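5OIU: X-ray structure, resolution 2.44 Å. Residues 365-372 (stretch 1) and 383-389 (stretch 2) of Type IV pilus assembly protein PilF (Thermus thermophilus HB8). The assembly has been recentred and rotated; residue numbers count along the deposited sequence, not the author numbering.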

ATOM      1  N   THR C 365      20.610 -17.851  -9.175  1.00 44.82           N
ATOM      2  CA  THR C 365      20.286 -16.626  -9.900  1.00 45.67           C
ATOM      3  C   THR C 365      20.954 -16.614 -11.266  1.00 39.26           C
ATOM      4  O   THR C 365      21.863 -17.393 -11.546  1.00 37.34           O
ATOM      5  N   LEU C 366      20.501 -15.668 -12.098  1.00 36.82           N
ATOM      6  CA  LEU C 366      21.105 -15.424 -13.401  1.00 39.16           C
ATOM      7  C   LEU C 366      22.626 -15.292 -13.313  1.00 40.15           C
ATOM      8  O   LEU C 366      23.368 -15.871 -14.116  1.00 32.11           O
ATOM      9  N   ARG C 367      23.105 -14.492 -12.359  1.00 40.79           N
ATOM     10  CA  ARG C 367      24.530 -14.204 -12.292  1.00 37.49           C
ATOM     11  C   ARG C 367      25.305 -15.410 -11.783  1.00 42.52           C
ATOM     12  O   ARG C 367      26.415 -15.695 -12.261  1.00 40.74           O
ATOM     13  N   GLU C 368      24.725 -16.145 -10.830  1.00 38.05           N
ATOM     14  CA  GLU C 368      25.307 -17.418 -10.420  1.00 37.72           C
ATOM     15  C   GLU C 368      25.374 -18.387 -11.598  1.00 40.66           C
ATOM     16  O   GLU C 368      26.424 -18.980 -11.874  1.00 44.04           O
ATOM     17  N   ASP C 369      24.263 -18.546 -12.320  1.00 38.88           N
ATOM     18  CA  ASP C 369      24.265 -19.385 -13.513  1.00 36.80           C
ATOM     19  C   ASP C 369      25.269 -18.865 -14.533  1.00 42.22           C
ATOM     20  O   ASP C 369      26.047 -19.637 -15.114  1.00 45.37           O
ATOM     21  N   GLY C 370      25.266 -17.552 -14.766  1.00 43.72           N
ATOM     22  CA  GLY C 370      26.198 -16.990 -15.723  1.00 40.92           C
ATOM     23  C   GLY C 370      27.631 -17.244 -15.318  1.00 39.30           C
ATOM     24  O   GLY C 370      28.468 -17.589 -16.153  1.00 46.88           O
ATOM     25  N   LEU C 371      27.929 -17.110 -14.028  1.00 36.46           N
ATOM     26  CA  LEU C 371      29.302 -17.313 -13.579  1.00 41.85           C
ATOM     27  C   LEU C 371      29.731 -18.753 -13.814  1.00 43.96           C
ATOM     28  O   LEU C 371      30.806 -19.018 -14.368  1.00 43.30           O
ATOM     29  N   TYR C 372      28.875 -19.694 -13.416  1.00 46.77           N
ATOM     30  CA  TYR C 372      29.125 -21.115 -13.624  1.00 47.64           C
ATOM     31  C   TYR C 372      29.517 -21.405 -15.073  1.00 46.56           C
ATOM     32  O   TYR C 372      30.556 -22.020 -15.333  1.00 49.13           O
ATOM     33  N   GLU C 383      30.465 -10.436 -20.157  1.00 38.14           N
ATOM     34  CA  GLU C 383      29.141 -10.704 -20.706  1.00 38.48           C
ATOM     35  C   GLU C 383      28.145 -10.995 -19.599  1.00 36.08           C
ATOM     36  O   GLU C 383      27.041 -10.441 -19.579  1.00 35.55           O
ATOM     37  N   VAL C 384      28.536 -11.839 -18.643  1.00 33.53           N
ATOM     38  CA  VAL C 384      27.648 -12.167 -17.530  1.00 33.90           C
ATOM     39  C   VAL C 384      27.293 -10.910 -16.742  1.00 37.38           C
ATOM     40  O   VAL C 384      26.112 -10.583 -16.555  1.00 41.69           O
ATOM     41  N   LEU C 385      28.314 -10.194 -16.256  1.00 35.95           N
ATOM     42  CA  LEU C 385      28.075  -8.967 -15.499  1.00 36.49           C
ATOM     43  C   LEU C 385      27.224  -7.981 -16.282  1.00 37.42           C
ATOM     44  O   LEU C 385      26.383  -7.286 -15.704  1.00 38.03           O
ATOM     45  N   ALA C 386      27.432  -7.902 -17.600  1.00 34.64           N
ATOM     46  CA  ALA C 386      26.617  -7.009 -18.420  1.00 37.29           C
ATOM     47  C   ALA C 386      25.136  -7.328 -18.272  1.00 41.50           C
ATOM     48  O   ALA C 386      24.307  -6.429 -18.079  1.00 35.56           O
ATOM     49  N   ARG C 387      24.792  -8.624 -18.327  1.00 44.52           N
ATOM     50  CA  ARG C 387      23.410  -9.080 -18.408  1.00 38.91           C
ATOM     51  C   ARG C 387      22.679  -9.049 -17.080  1.00 40.23           C
ATOM     52  O   ARG C 387      21.470  -9.282 -17.062  1.00 42.43           O
ATOM     53  N   THR C 388      23.359  -8.780 -15.976  1.00 43.77           N
ATOM     54  CA  THR C 388      22.767  -9.083 -14.685  1.00 43.82           C
ATOM     55  C   THR C 388      22.889  -7.921 -13.726  1.00 43.80           C
ATOM     56  O   THR C 388      23.177  -8.117 -12.544  1.00 44.02           O
ATOM     57  N   ILE C 389      22.650  -6.698 -14.191  1.00 48.91           N
ATOM     58  CA  ILE C 389      22.630  -5.531 -13.309  1.00 56.97           C
ATOM     59  C   ILE C 389      21.183  -5.211 -12.939  1.00 61.71           C
ATOM     60  O   ILE C 389      20.416  -4.656 -13.737  1.00 64.23           O
TER

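The two stretches lie nearly antiparallel, their helix axes 169° apart in direction and 9.3 Å apart at closest approach, so the start of stretch 1 faces the end of stretch 2. Thr365, chi1 p, makes no contact across; it caps its own helix, OG1 accepting from Glu368 N at 3.2 Å, while Thr365 N donates to Glu368 OE1 at 2.9 Å.

Leu366 (m, t) points toward stretch 2 and sets CB 3.8 Å from Thr388 CG2, an apolar contact suited to a buried leucine. Thr388, chi1 p, offers this methyl while its hydroxyl does polar work: OG1 donates to Val384 O at 3.0 Å and accepts a weak hydrogen bond from Arg367 NE at 3.4 Å.

Arg367 leaves its helix sideways, and its long chain (t, t, m) reaches along the partner. The aliphatic part packs on Val384, CG to CG1 at 4.3 Å, and NE lies 4.3 Å from Leu385 CD2. Leu385 (m, t) also starts sideways, but its end comes nearer. Arg367 NH2 sits 2.9 Å from Thr388 O, yet the angle is too poor for a hydrogen bond. NH2 instead donates to water 1 at 2.9 Å, and that water donates to Leu385 O at 2.6 Å, bridging guanidinium and backbone.

Glu368 points away, and Asp369 has no contact across. Gly370 then permits the close approach: Gly370 CA is 5.4 Å from Val384 CA, and an ideal CB would fall 2.7 Å from Val384 CG1, a clash. Val384, chi1 t, points toward this bare backbone, bringing CG2 3.3 Å from Gly370 O and CG1 4.0 Å from Leu371 N. The compact, branched valine thus covers the helix surface that glycine leaves open. Leu371 (t, p) projects sideways and contributes little, and Tyr372 lies out of reach.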

ATOM      1  CB  THR C 365      20.747 -15.363  -9.163  1.00 38.38           C
ATOM      2  OG1 THR C 365      22.176 -15.363  -9.072  1.00 39.86           O
ATOM      3  CG2 THR C 365      20.145 -15.255  -7.806  1.00 38.48           C
ATOM      4  CB  LEU C 366      20.523 -14.150 -14.000  1.00 36.61           C
ATOM      5  CG  LEU C 366      19.117 -14.077 -14.564  1.00 43.69           C
ATOM      6  CD1 LEU C 366      18.877 -12.648 -15.076  1.00 34.12           C
ATOM      7  CD2 LEU C 366      18.938 -15.125 -15.658  1.00 36.30           C
ATOM      8  CB  ARG C 367      24.759 -12.987 -11.409  1.00 41.05           C
ATOM      9  CG  ARG C 367      26.196 -12.554 -11.310  1.00 46.17           C
ATOM     10  CD  ARG C 367      26.306 -11.489 -10.255  1.00 45.73           C
ATOM     11  NE  ARG C 367      26.066 -10.159 -10.793  1.00 51.48           N
ATOM     12  CZ  ARG C 367      25.528  -9.157 -10.099  1.00 54.65           C
ATOM     13  NH1 ARG C 367      25.154  -9.344  -8.829  1.00 46.40           N
ATOM     14  NH2 ARG C 367      25.367  -7.968 -10.678  1.00 43.63           N
ATOM     15  CB  GLU C 368      24.499 -18.003  -9.262  1.00 43.39           C
ATOM     16  CG  GLU C 368      24.823 -17.389  -7.891  1.00 41.26           C
ATOM     17  CD  GLU C 368      23.677 -17.543  -6.902  1.00 46.43           C
ATOM     18  OE1 GLU C 368      22.724 -18.275  -7.222  1.00 53.44           O
ATOM     19  OE2 GLU C 368      23.714 -16.935  -5.807  1.00 50.69           O
ATOM     20  CB  ASP C 369      22.853 -19.450 -14.114  1.00 35.46           C
ATOM     21  CG  ASP C 369      22.700 -20.566 -15.160  1.00 43.69           C
ATOM     22  OD1 ASP C 369      22.667 -21.762 -14.766  1.00 50.94           O
ATOM     23  OD2 ASP C 369      22.589 -20.246 -16.374  1.00 38.82           O
ATOM     24  CB  LEU C 371      29.446 -16.940 -12.103  1.00 39.59           C
ATOM     25  CG  LEU C 371      30.837 -17.269 -11.557  1.00 39.93           C
ATOM     26  CD1 LEU C 371      31.875 -16.450 -12.286  1.00 44.15           C
ATOM     27  CD2 LEU C 371      30.957 -17.065 -10.059  1.00 44.23           C
ATOM     28  CB  TYR C 372      27.877 -21.902 -13.195  1.00 46.01           C
ATOM     29  CG  TYR C 372      27.826 -23.329 -13.702  1.00 60.28           C
ATOM     30  CD1 TYR C 372      28.558 -24.345 -13.075  1.00 67.36           C
ATOM     31  CD2 TYR C 372      27.048 -23.673 -14.807  1.00 64.50           C
ATOM     32  CE1 TYR C 372      28.519 -25.665 -13.545  1.00 65.74           C
ATOM     33  CE2 TYR C 372      27.002 -24.989 -15.283  1.00 62.02           C
ATOM     34  CZ  TYR C 372      27.739 -25.977 -14.647  1.00 61.71           C
ATOM     35  OH  TYR C 372      27.703 -27.274 -15.105  1.00 65.57           O
ATOM     36  CB  GLU C 383      29.203 -11.874 -21.684  1.00 38.50           C
ATOM     37  CG  GLU C 383      29.541 -11.458 -23.084  1.00 38.50           C
ATOM     38  CD  GLU C 383      28.487 -10.547 -23.670  1.00 40.92           C
ATOM     39  OE1 GLU C 383      27.324 -10.981 -23.732  1.00 41.45           O
ATOM     40  OE2 GLU C 383      28.812  -9.401 -24.061  1.00 42.48           O
ATOM     41  CB  VAL C 384      28.294 -13.234 -16.631  1.00 41.00           C
ATOM     42  CG1 VAL C 384      27.527 -13.356 -15.329  1.00 38.22           C
ATOM     43  CG2 VAL C 384      28.360 -14.576 -17.374  1.00 40.13           C
ATOM     44  CB  LEU C 385      29.394  -8.316 -15.116  1.00 30.81           C
ATOM     45  CG  LEU C 385      30.319  -9.228 -14.343  1.00 31.59           C
ATOM     46  CD1 LEU C 385      31.604  -8.482 -14.000  1.00 37.04           C
ATOM     47  CD2 LEU C 385      29.620  -9.709 -13.087  1.00 31.98           C
ATOM     48  CB  ALA C 386      27.043  -7.113 -19.883  1.00 35.86           C
ATOM     49  CB  ARG C 387      23.356 -10.508 -18.957  1.00 39.70           C
ATOM     50  CG  ARG C 387      23.570 -10.655 -20.436  1.00 34.12           C
ATOM     51  CD  ARG C 387      22.654  -9.749 -21.235  1.00 36.28           C
ATOM     52  NE  ARG C 387      23.360  -8.527 -21.561  1.00 38.79           N
ATOM     53  CZ  ARG C 387      24.322  -8.453 -22.469  1.00 43.75           C
ATOM     54  NH1 ARG C 387      24.651  -9.545 -23.154  1.00 39.13           N
ATOM     55  NH2 ARG C 387      24.939  -7.287 -22.700  1.00 41.90           N
ATOM     56  CB  THR C 388      23.409 -10.323 -14.072  1.00 47.04           C
ATOM     57  OG1 THR C 388      24.826 -10.111 -13.935  1.00 50.11           O
ATOM     58  CG2 THR C 388      23.140 -11.555 -14.938  1.00 36.04           C
ATOM     59  CB  ILE C 389      23.332  -4.328 -13.928  1.00 50.86           C
ATOM     60  CG1 ILE C 389      24.661  -4.757 -14.528  1.00 41.29           C
ATOM     61  CG2 ILE C 389      23.627  -3.314 -12.846  1.00 54.32           C
ATOM     62  CD1 ILE C 389      25.411  -3.598 -15.072  1.00 43.43           C
TER
HETATM   63  O   HOH W   1      26.748  -7.165 -13.089  1.00 38.36           O